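Local coordinates for imidazoleglycerol-phosphate dehydratase (Staphylococcus aureus subsp. aureus, PDB 2AE8), which catalyses the dehydration of imidazoleglycerol phosphate to imidazoleacetol phosphate, the sixth step of histidine biosynthesis, using two manganese ions per subunit, at residues Leu43-Ser48 / Gly98-Gln103; Ser52-Asn57 / Leu69-Ser74; Val60-His65 / His188-Ile193. All coordinates share one frame; numbering follows the deposited sequence. Where two conformers were deposited one is given.

Contact 1: residues Leu43-Ser48 / Gly98-Gln103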
loop_
_atom_site.group_PDB
_atom_site.type_symbol
_atom_site.label_atom_id
_atom_site.label_comp_id
_atom_site.label_asym_id
_atom_site.label_seq_id
_atom_site.Cartn_x
_atom_site.Cartn_y
_atom_site.Cartn_z
ATOM N N LEU B 43 -38.327 39.061 17.705
ATOM C CA LEU B 43 -38.408 38.070 18.770
ATOM C C LEU B 43 -38.750 38.716 20.105
ATOM O O LEU B 43 -38.241 39.782 20.438
ATOM C CB LEU B 43 -37.068 37.347 18.932
ATOM C CG LEU B 43 -36.534 36.193 18.082
ATOM C CD1 LEU B 43 -36.634 36.437 16.604
ATOM C CD2 LEU B 43 -35.076 36.013 18.474
ATOM N N ASN B 44 -39.594 38.038 20.870
ATOM C CA ASN B 44 -39.852 38.409 22.250
ATOM C C ASN B 44 -39.674 37.170 23.109
ATOM O O ASN B 44 -40.401 36.186 22.950
ATOM C CB ASN B 44 -41.261 38.982 22.390
ATOM C CG ASN B 44 -41.494 39.659 23.731
ATOM O OD1 ASN B 44 -40.619 39.685 24.603
ATOM N ND2 ASN B 44 -42.695 40.206 23.904
ATOM N N ILE B 45 -38.689 37.208 23.998
ATOM C CA ILE B 45 -38.316 36.014 24.745
ATOM C C ILE B 45 -38.113 36.310 26.217
ATOM O O ILE B 45 -37.501 37.310 26.572
ATOM C CB ILE B 45 -37.026 35.356 24.161
ATOM C CG1 ILE B 45 -37.247 34.988 22.694
ATOM C CG2 ILE B 45 -36.605 34.136 24.985
ATOM C CD1 ILE B 45 -35.993 34.586 21.923
ATOM N N SER B 46 -38.631 35.422 27.059
ATOM C CA SER B 46 -38.349 35.454 28.476
ATOM C C SER B 46 -37.943 34.076 28.935
ATOM O O SER B 46 -38.464 33.078 28.446
ATOM C CB SER B 46 -39.579 35.905 29.283
ATOM O OG SER B 46 -40.632 34.951 29.194
ATOM N N ILE B 47 -37.043 34.046 29.908
ATOM C CA ILE B 47 -36.637 32.825 30.567
ATOM C C ILE B 47 -36.762 32.997 32.089
ATOM O O ILE B 47 -36.561 34.094 32.605
ATOM C CB ILE B 47 -35.191 32.430 30.146
ATOM C CG1 ILE B 47 -34.873 30.982 30.541
ATOM C CG2 ILE B 47 -34.151 33.421 30.694
ATOM C CD1 ILE B 47 -33.679 30.389 29.777
ATOM N N SER B 48 -37.087 31.915 32.790
ATOM C CA SER B 48 -37.196 31.949 34.250
ATOM C C SER B 48 -36.862 30.604 34.878
ATOM O O SER B 48 -37.234 29.563 34.336
ATOM C CB SER B 48 -38.609 32.372 34.662
ATOM O OG SER B 48 -38.655 32.624 36.046
ATOM N N GLY B 98 -31.120 31.540 19.549
ATOM C CA GLY B 98 -29.962 31.046 20.318
ATOM C C GLY B 98 -29.176 32.162 20.984
ATOM O O GLY B 98 -28.755 32.039 22.139
ATOM N N ILE B 99 -28.965 33.246 20.250
ATOM C CA ILE B 99 -28.237 34.401 20.767
ATOM C C ILE B 99 -28.968 35.010 22.008
ATOM O O ILE B 99 -28.351 35.260 23.052
ATOM C CB ILE B 99 -28.070 35.462 19.670
ATOM C CG1 ILE B 99 -27.003 35.039 18.643
ATOM C CG2 ILE B 99 -27.751 36.853 20.279
ATOM C CD1 ILE B 99 -26.961 35.943 17.393
ATOM N N VAL B 100 -30.278 35.199 21.884
ATOM C CA VAL B 100 -31.083 35.799 22.965
ATOM C C VAL B 100 -31.136 34.904 24.185
ATOM O O VAL B 100 -30.976 35.387 25.309
ATOM C CB VAL B 100 -32.501 36.153 22.484
ATOM C CG1 VAL B 100 -33.411 36.596 23.674
ATOM C CG2 VAL B 100 -32.430 37.250 21.425
ATOM N N ILE B 101 -31.350 33.605 23.974
ATOM C CA ILE B 101 -31.325 32.646 25.074
ATOM C C ILE B 101 -29.971 32.673 25.771
ATOM O O ILE B 101 -29.919 32.671 26.992
ATOM C CB ILE B 101 -31.715 31.213 24.637
ATOM C CG1 ILE B 101 -33.194 31.171 24.232
ATOM C CG2 ILE B 101 -31.464 30.218 25.756
ATOM C CD1 ILE B 101 -33.651 29.853 23.652
ATOM N N GLY B 102 -28.880 32.715 25.007
ATOM C CA GLY B 102 -27.546 32.794 25.610
ATOM C C GLY B 102 -27.380 34.055 26.456
ATOM O O GLY B 102 -26.854 33.993 27.573
ATOM N N GLN B 103 -27.831 35.187 25.918
ATOM C CA GLN B 103 -27.727 36.485 26.594
ATOM C C GLN B 103 -28.562 36.519 27.883
ATOM O O GLN B 103 -28.106 37.019 28.918
ATOM C CB GLN B 103 -28.163 37.619 25.653
ATOM C CG GLN B 103 -27.107 37.991 24.606
ATOM C CD GLN B 103 -27.626 38.937 23.532
ATOM O OE1 GLN B 103 -28.835 39.118 23.359
ATOM N NE2 GLN B 103 -26.715 39.517 22.788
#
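Where Leu43 and Ile45 meet Val100 there is no ring, amide or carboxylate, so the contact has no faces or edges to assign: its surfaces are methyl branches and the carbons that carry them. The tightest touch is between Ile45 CD1 and Val100 CG1, 3.7 Å apart. The same Val100 CG1 also rests 3.9 Å from Ile45 CB, so it touches both the base and the tip of the isoleucine, whose chain it crosses at a slant. Valine's other methyl serves the next strand residue on that side, Val100 CG2 standing 4.2 Å from Leu43 CD2 as the two side chains pass antiparallel, flank to flank. This division follows from the Val100 torsion, which sets CG1 anti to the backbone N (chi1 172°) and leaves CG2 beside it. Valine suits the helix here because its fork offers one methyl to each of two alternate strand residues while staying short enough to keep the backbones close, with Ile45 CA and Val100 CA 7.5 Å apart. Longer Leu43 and Ile45 supply the reach from the sheet. No hydrogen bond crosses; the hold is apolar and buried, and Ile101 and Ile47 border it at slightly greater separation. Strand 43-48 is paired with strands 31-36 and 77-82, and its inward side chains settle on helix 90-111: Leu43 also reaches Ile97, and Ile47 reaches Leu104 and Met108. On the adjacent strand 77-82, Ile45 packs on Leu78 and Ile80, while Ile99 turns to helix 159-171.

Contact 2: residues Ser52-Asn57 / Leu69-Ser74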
loop_
_atom_site.group_PDB
_atom_site.type_symbol
_atom_site.label_atom_id
_atom_site.label_comp_id
_atom_site.label_asym_id
_atom_site.label_seq_id
_atom_site.Cartn_x
_atom_site.Cartn_y
_atom_site.Cartn_z
ATOM N N SER B 52 -43.277 27.772 35.871
ATOM C CA SER B 52 -44.405 28.252 35.086
ATOM C C SER B 52 -44.464 27.588 33.698
ATOM O O SER B 52 -43.429 27.168 33.166
ATOM C CB SER B 52 -44.304 29.766 34.935
ATOM O OG SER B 52 -42.986 30.133 34.567
ATOM N N PRO B 53 -45.674 27.478 33.112
ATOM C CA PRO B 53 -45.810 26.923 31.757
ATOM C C PRO B 53 -44.994 27.677 30.708
ATOM O O PRO B 53 -44.833 28.896 30.805
ATOM C CB PRO B 53 -47.316 27.055 31.463
ATOM C CG PRO B 53 -47.841 28.026 32.482
ATOM C CD PRO B 53 -46.985 27.829 33.690
ATOM N N SER B 54 -44.471 26.946 29.724
ATOM C CA SER B 54 -43.718 27.547 28.626
ATOM C C SER B 54 -44.609 27.705 27.425
ATOM O O SER B 54 -45.453 26.854 27.166
ATOM C CB SER B 54 -42.511 26.681 28.249
ATOM O OG SER B 54 -41.504 26.748 29.245
ATOM N N HIS B 55 -44.419 28.795 26.692
ATOM C CA HIS B 55 -45.132 29.012 25.441
ATOM C C HIS B 55 -44.106 29.281 24.354
ATOM O O HIS B 55 -43.495 30.346 24.321
ATOM C CB HIS B 55 -46.112 30.188 25.542
ATOM C CG HIS B 55 -46.565 30.707 24.210
ATOM N ND1 HIS B 55 -47.637 30.172 23.526
ATOM C CD2 HIS B 55 -46.083 31.705 23.431
ATOM C CE1 HIS B 55 -47.800 30.820 22.386
ATOM N NE2 HIS B 55 -46.870 31.756 22.303
ATOM N N ILE B 56 -43.923 28.314 23.464
ATOM C CA ILE B 56 -42.863 28.415 22.463
ATOM C C ILE B 56 -43.410 28.501 21.040
ATOM O O ILE B 56 -43.974 27.545 20.512
ATOM C CB ILE B 56 -41.834 27.276 22.642
ATOM C CG1 ILE B 56 -41.141 27.426 24.008
ATOM C CG2 ILE B 56 -40.808 27.296 21.493
ATOM C CD1 ILE B 56 -40.664 26.160 24.626
ATOM N N ASN B 57 -43.255 29.671 20.441
ATOM C CA ASN B 57 -43.746 29.936 19.101
ATOM C C ASN B 57 -42.653 30.545 18.236
ATOM O O ASN B 57 -42.648 31.767 17.990
ATOM C CB ASN B 57 -44.968 30.864 19.151
ATOM C CG ASN B 57 -45.578 31.101 17.777
ATOM O OD1 ASN B 57 -45.555 30.218 16.913
ATOM N ND2 ASN B 57 -46.117 32.296 17.564
ATOM N N LEU B 69 -38.298 20.522 24.856
ATOM C CA LEU B 69 -37.440 19.573 25.570
ATOM C C LEU B 69 -36.451 20.275 26.503
ATOM O O LEU B 69 -36.248 19.860 27.658
ATOM C CB LEU B 69 -36.686 18.681 24.561
ATOM C CG LEU B 69 -37.494 17.512 24.001
ATOM C CD1 LEU B 69 -36.861 17.021 22.712
ATOM C CD2 LEU B 69 -37.607 16.351 25.029
ATOM N N PHE B 70 -35.841 21.340 25.997
ATOM C CA PHE B 70 -34.936 22.172 26.782
ATOM C C PHE B 70 -35.627 22.644 28.071
ATOM O O PHE B 70 -35.082 22.512 29.174
ATOM C CB PHE B 70 -34.466 23.363 25.942
ATOM C CG PHE B 70 -33.724 24.416 26.726
ATOM C CD1 PHE B 70 -32.345 24.319 26.927
ATOM C CD2 PHE B 70 -34.405 25.519 27.257
ATOM C CE1 PHE B 70 -31.649 25.296 27.656
ATOM C CE2 PHE B 70 -33.729 26.495 27.992
ATOM C CZ PHE B 70 -32.346 26.384 28.200
ATOM N N THR B 71 -36.838 23.176 27.937
ATOM C CA THR B 71 -37.528 23.702 29.126
ATOM C C THR B 71 -37.733 22.635 30.169
ATOM O O THR B 71 -37.401 22.847 31.338
ATOM C CB THR B 71 -38.860 24.427 28.803
ATOM O OG1 THR B 71 -39.793 23.522 28.209
ATOM C CG2 THR B 71 -38.613 25.567 27.881
ATOM N N PHE B 72 -38.223 21.466 29.756
ATOM C CA PHE B 72 -38.483 20.369 30.691
ATOM C C PHE B 72 -37.217 19.859 31.362
ATOM O O PHE B 72 -37.195 19.614 32.578
ATOM C CB PHE B 72 -39.197 19.206 29.979
ATOM C CG PHE B 72 -39.569 18.073 30.893
ATOM C CD1 PHE B 72 -40.832 18.029 31.486
ATOM C CD2 PHE B 72 -38.661 17.049 31.176
ATOM C CE1 PHE B 72 -41.182 16.981 32.342
ATOM C CE2 PHE B 72 -38.994 16.002 32.039
ATOM C CZ PHE B 72 -40.263 15.965 32.618
ATOM N N HIS B 73 -36.158 19.678 30.579
ATOM C CA HIS B 73 -34.938 19.057 31.113
ATOM C C HIS B 73 -33.992 19.988 31.846
ATOM O O HIS B 73 -33.192 19.517 32.647
ATOM C CB HIS B 73 -34.199 18.282 30.013
ATOM C CG HIS B 73 -34.938 17.063 29.573
ATOM N ND1 HIS B 73 -34.873 15.876 30.262
ATOM C CD2 HIS B 73 -35.811 16.862 28.557
ATOM C CE1 HIS B 73 -35.650 14.983 29.675
ATOM N NE2 HIS B 73 -36.231 15.556 28.639
ATOM N N SER B 74 -34.068 21.292 31.556
ATOM C CA SER B 74 -33.282 22.305 32.273
ATOM C C SER B 74 -33.976 22.823 33.545
ATOM O O SER B 74 -33.320 23.386 34.421
ATOM C CB SER B 74 -32.963 23.506 31.379
ATOM O OG SER B 74 -34.139 24.234 31.046
#
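Strand 55-57, helix 61-74 and strand 77-82 form a beta-alpha-beta unit, and Ser54, Ile56 and Thr71 touch where the chain leading into the first strand passes the last turns of the helix. The centre of the contact is the threonine methyl. Thr71 CG2 lies 3.4 Å from Ser54 OG and 3.9 Å from Ile56 CD1, both on the side facing residues 52-57, the isoleucine and threonine reaching tip to tip. Thr71 OG1 takes the place between the backbone N and the carbonyl carbon (chi1 62°), which puts CG2 beside the backbone N and turns it to the strand. In that position OG1 bonds to the carbonyl O of Thr68 one turn earlier, a common way for a helical threonine to satisfy its hydroxyl within its own helix. Ser54 OG in turn is the acceptor for the backbone N of Leu78 in the neighbouring strand. A small hydroxyl residue fits this place just before the strand, since it can stand in for a backbone acceptor and still leave room for the helix. Further along the helix, Ser74 OG donates to Phe70 O at 2.7 Å, from above the carbonyl plane and 40° out of it; Ser74 N uses the same oxygen. That hydroxyl also lies 3.8 Å above the Phe70 ring plane, displaced from the ring centre toward its periphery. Residues 69-73 probably belong to the substrate-binding stretch, by similarity. Chemically, the two facing hydroxyls, Ser54 OG and Thr71 OG1, are each tied to backbone elsewhere, so the helix and the chain entering the strand meet here by van der Waals packing and are not joined by a hydrogen bond.

Contact 3: residues Val60-His65 / His188-Ile193. With MG (magnesium ion), chain L; MG (magnesium ion), chain T.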
loop_
_atom_site.group_PDB
_atom_site.type_symbol
_atom_site.label_atom_id
_atom_site.label_comp_id
_atom_site.label_asym_id
_atom_site.label_seq_id
_atom_site.Cartn_x
_atom_site.Cartn_y
_atom_site.Cartn_z
ATOM N N VAL B 60 -40.822 27.611 13.698
ATOM C CA VAL B 60 -40.084 26.470 13.151
ATOM C C VAL B 60 -40.485 25.269 13.986
ATOM O O VAL B 60 -40.126 25.173 15.168
ATOM C CB VAL B 60 -38.551 26.668 13.241
ATOM C CG1 VAL B 60 -37.810 25.469 12.649
ATOM C CG2 VAL B 60 -38.110 27.957 12.557
ATOM N N GLY B 61 -41.250 24.367 13.380
ATOM C CA GLY B 61 -41.845 23.241 14.100
ATOM C C GLY B 61 -40.845 22.401 14.875
ATOM O O GLY B 61 -41.043 22.106 16.055
ATOM N N PHE B 62 -39.748 22.022 14.218
ATOM C CA PHE B 62 -38.786 21.139 14.867
ATOM C C PHE B 62 -38.118 21.865 16.028
ATOM O O PHE B 62 -37.871 21.264 17.066
ATOM C CB PHE B 62 -37.737 20.599 13.870
ATOM C CG PHE B 62 -36.781 19.611 14.488
ATOM C CD1 PHE B 62 -37.184 18.305 14.748
ATOM C CD2 PHE B 62 -35.489 20.002 14.850
ATOM C CE1 PHE B 62 -36.302 17.387 15.336
ATOM C CE2 PHE B 62 -34.601 19.089 15.431
ATOM C CZ PHE B 62 -35.011 17.781 15.676
ATOM N N LEU B 63 -37.843 23.154 15.846
ATOM C CA LEU B 63 -37.225 23.969 16.890
ATOM C C LEU B 63 -38.167 24.098 18.095
ATOM O O LEU B 63 -37.720 24.006 19.236
ATOM C CB LEU B 63 -36.800 25.344 16.357
ATOM C CG LEU B 63 -35.931 26.218 17.278
ATOM C CD1 LEU B 63 -34.649 25.515 17.710
ATOM C CD2 LEU B 63 -35.626 27.565 16.611
ATOM N N ASN B 64 -39.468 24.256 17.830
ATOM C CA ASN B 64 -40.481 24.213 18.905
ATOM C C ASN B 64 -40.350 22.981 19.790
ATOM O O ASN B 64 -40.321 23.098 21.021
ATOM C CB ASN B 64 -41.904 24.314 18.339
ATOM C CG ASN B 64 -42.237 25.713 17.861
ATOM O OD1 ASN B 64 -41.449 26.639 18.024
ATOM N ND2 ASN B 64 -43.405 25.873 17.254
ATOM N N HIS B 65 -40.251 21.804 19.175
ATOM C CA HIS B 65 -40.170 20.567 19.936
ATOM C C HIS B 65 -38.892 20.510 20.771
ATOM O O HIS B 65 -38.929 20.127 21.958
ATOM C CB HIS B 65 -40.277 19.335 19.024
ATOM C CG HIS B 65 -40.229 18.028 19.766
ATOM N ND1 HIS B 65 -40.989 17.779 20.891
ATOM C CD2 HIS B 65 -39.529 16.891 19.532
ATOM C CE1 HIS B 65 -40.737 16.557 21.332
ATOM N NE2 HIS B 65 -39.854 15.996 20.526
ATOM N N HIS B 188 -33.106 11.187 16.681
ATOM C CA HIS B 188 -32.585 10.702 17.945
ATOM C C HIS B 188 -31.293 11.414 18.327
ATOM O O HIS B 188 -31.056 11.711 19.506
ATOM C CB HIS B 188 -32.303 9.197 17.867
ATOM C CG HIS B 188 -33.535 8.356 17.798
ATOM N ND1 HIS B 188 -33.489 6.997 17.609
ATOM C CD2 HIS B 188 -34.851 8.683 17.879
ATOM C CE1 HIS B 188 -34.722 6.515 17.591
ATOM N NE2 HIS B 188 -35.566 7.519 17.752
ATOM N N GLU B 189 -30.445 11.661 17.325
ATOM C CA GLU B 189 -29.150 12.283 17.554
ATOM C C GLU B 189 -29.334 13.690 18.113
ATOM O O GLU B 189 -28.738 14.058 19.113
ATOM C CB GLU B 189 -28.364 12.343 16.235
ATOM C CG GLU B 189 -27.701 11.018 15.814
ATOM C CD GLU B 189 -27.268 11.009 14.342
ATOM O OE1 GLU B 189 -27.398 12.041 13.636
ATOM O OE2 GLU B 189 -26.850 9.936 13.875
ATOM N N ILE B 190 -30.133 14.488 17.428
ATOM C CA ILE B 190 -30.410 15.840 17.862
ATOM C C ILE B 190 -31.133 15.859 19.218
ATOM O O ILE B 190 -30.803 16.652 20.098
ATOM C CB ILE B 190 -31.239 16.568 16.796
ATOM C CG1 ILE B 190 -30.427 16.633 15.486
ATOM C CG2 ILE B 190 -31.590 17.974 17.280
ATOM C CD1 ILE B 190 -31.257 16.990 14.250
ATOM N N GLU B 191 -32.118 14.986 19.374
ATOM C CA GLU B 191 -32.871 14.921 20.625
ATOM C C GLU B 191 -31.992 14.555 21.815
ATOM O O GLU B 191 -32.067 15.205 22.859
ATOM C CB GLU B 191 -34.073 13.981 20.497
ATOM C CG GLU B 191 -34.892 13.872 21.761
ATOM C CD GLU B 191 -36.338 13.477 21.504
ATOM O OE1 GLU B 191 -36.736 13.295 20.332
ATOM O OE2 GLU B 191 -37.083 13.348 22.490
ATOM N N ALA B 192 -31.160 13.521 21.683
ATOM C CA ALA B 192 -30.209 13.174 22.751
ATOM C C ALA B 192 -29.314 14.360 23.123
ATOM O O ALA B 192 -29.062 14.617 24.306
ATOM C CB ALA B 192 -29.350 11.943 22.354
ATOM N N ILE B 193 -28.832 15.091 22.115
ATOM C CA ILE B 193 -27.984 16.271 22.358
ATOM C C ILE B 193 -28.748 17.387 23.123
ATOM O O ILE B 193 -28.234 17.948 24.092
ATOM C CB ILE B 193 -27.412 16.839 21.044
ATOM C CG1 ILE B 193 -26.371 15.869 20.429
ATOM C CG2 ILE B 193 -26.799 18.252 21.260
ATOM C CD1 ILE B 193 -26.017 16.228 18.993
HETATM MG MG MG L . -38.605 13.752 19.461
HETATM MG MG MG T . -37.720 7.390 18.045
HETATM O O HOH W 1 -40.071 13.591 21.977
HETATM O O HOH W 2 -38.020 9.565 19.235
HETATM O O HOH W 3 -37.768 5.491 16.884
HETATM O O HOH W 4 -37.594 5.866 19.517
#
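A metal site is built where the first turns of helix 61-74 face helix 186-205, with His65 and Glu191 on opposing helices and Phe62 packed on Ile190 beside them. Magnesium occupies the site in this crystal; manganese is the cofactor, and His65 and Glu191 bind it. Glu191 OE1 holds one magnesium ion at 2.1 Å. The glutamate chain leaves its helix with CG anti to the backbone N (chi1 -180°) and stays extended, which carries the carboxylate out to the ion. His65 NE2 points its ring edge at the same ion from the other side of the gap, but at 2.8 Å this is a long metal bond, and the histidine was modelled in two conformers, so its share is less certain. Ring and carboxylate planes stand 83° apart. In one of the two conformers a water may bridge the pair, 2.8 Å from His65 NE2 and donating to Glu191 OE2 at 3.0 Å; this link is as doubtful as the histidine's placing. His187 and, from a neighbouring subunit, His92 complete the ligands. A few residues earlier, His188 NE2 binds a second magnesium at 2.2 Å, together with three waters and His91 and Glu95 of that neighbouring subunit. Apart from the metals, the helices touch through carbon: Phe62 CE2 meets Ile190 CG2 at 3.7 Å, the methyl lying in the plane of the ring at its edge. Phe62 also packs edge-to-face with His187, a second-shell contact that may steady this ligand. Because each ion takes histidines from two chains, the chemistry implies that complete metal sites depend on subunit assembly.

In the fold
Contact 2 lies between the other two, its centre 12 Å from contact 1 and 13 Å from contact 3, which are themselves 18 Å apart. Contacts 1 and 2 both involve the sheet that holds strands 43-48 and 55-57, and they touch where Ile47 CD1 comes 4.3 Å from Phe70 CE2. Contacts 2 and 3 share helix 61-74: Ile56 CG2 lies 3.6 Å from Asn64 OD1, and Leu69 CD1 is 3.7 Å from Glu191 OE2, the carboxylate oxygen that does not bind the ion. Contact 3 carries the metals, whereas the side chains of Leu43 and Thr71 are each about 13 Å from a bound magnesium. Contacts 1 to 3 thus run from sheet-helix packing to the metal site.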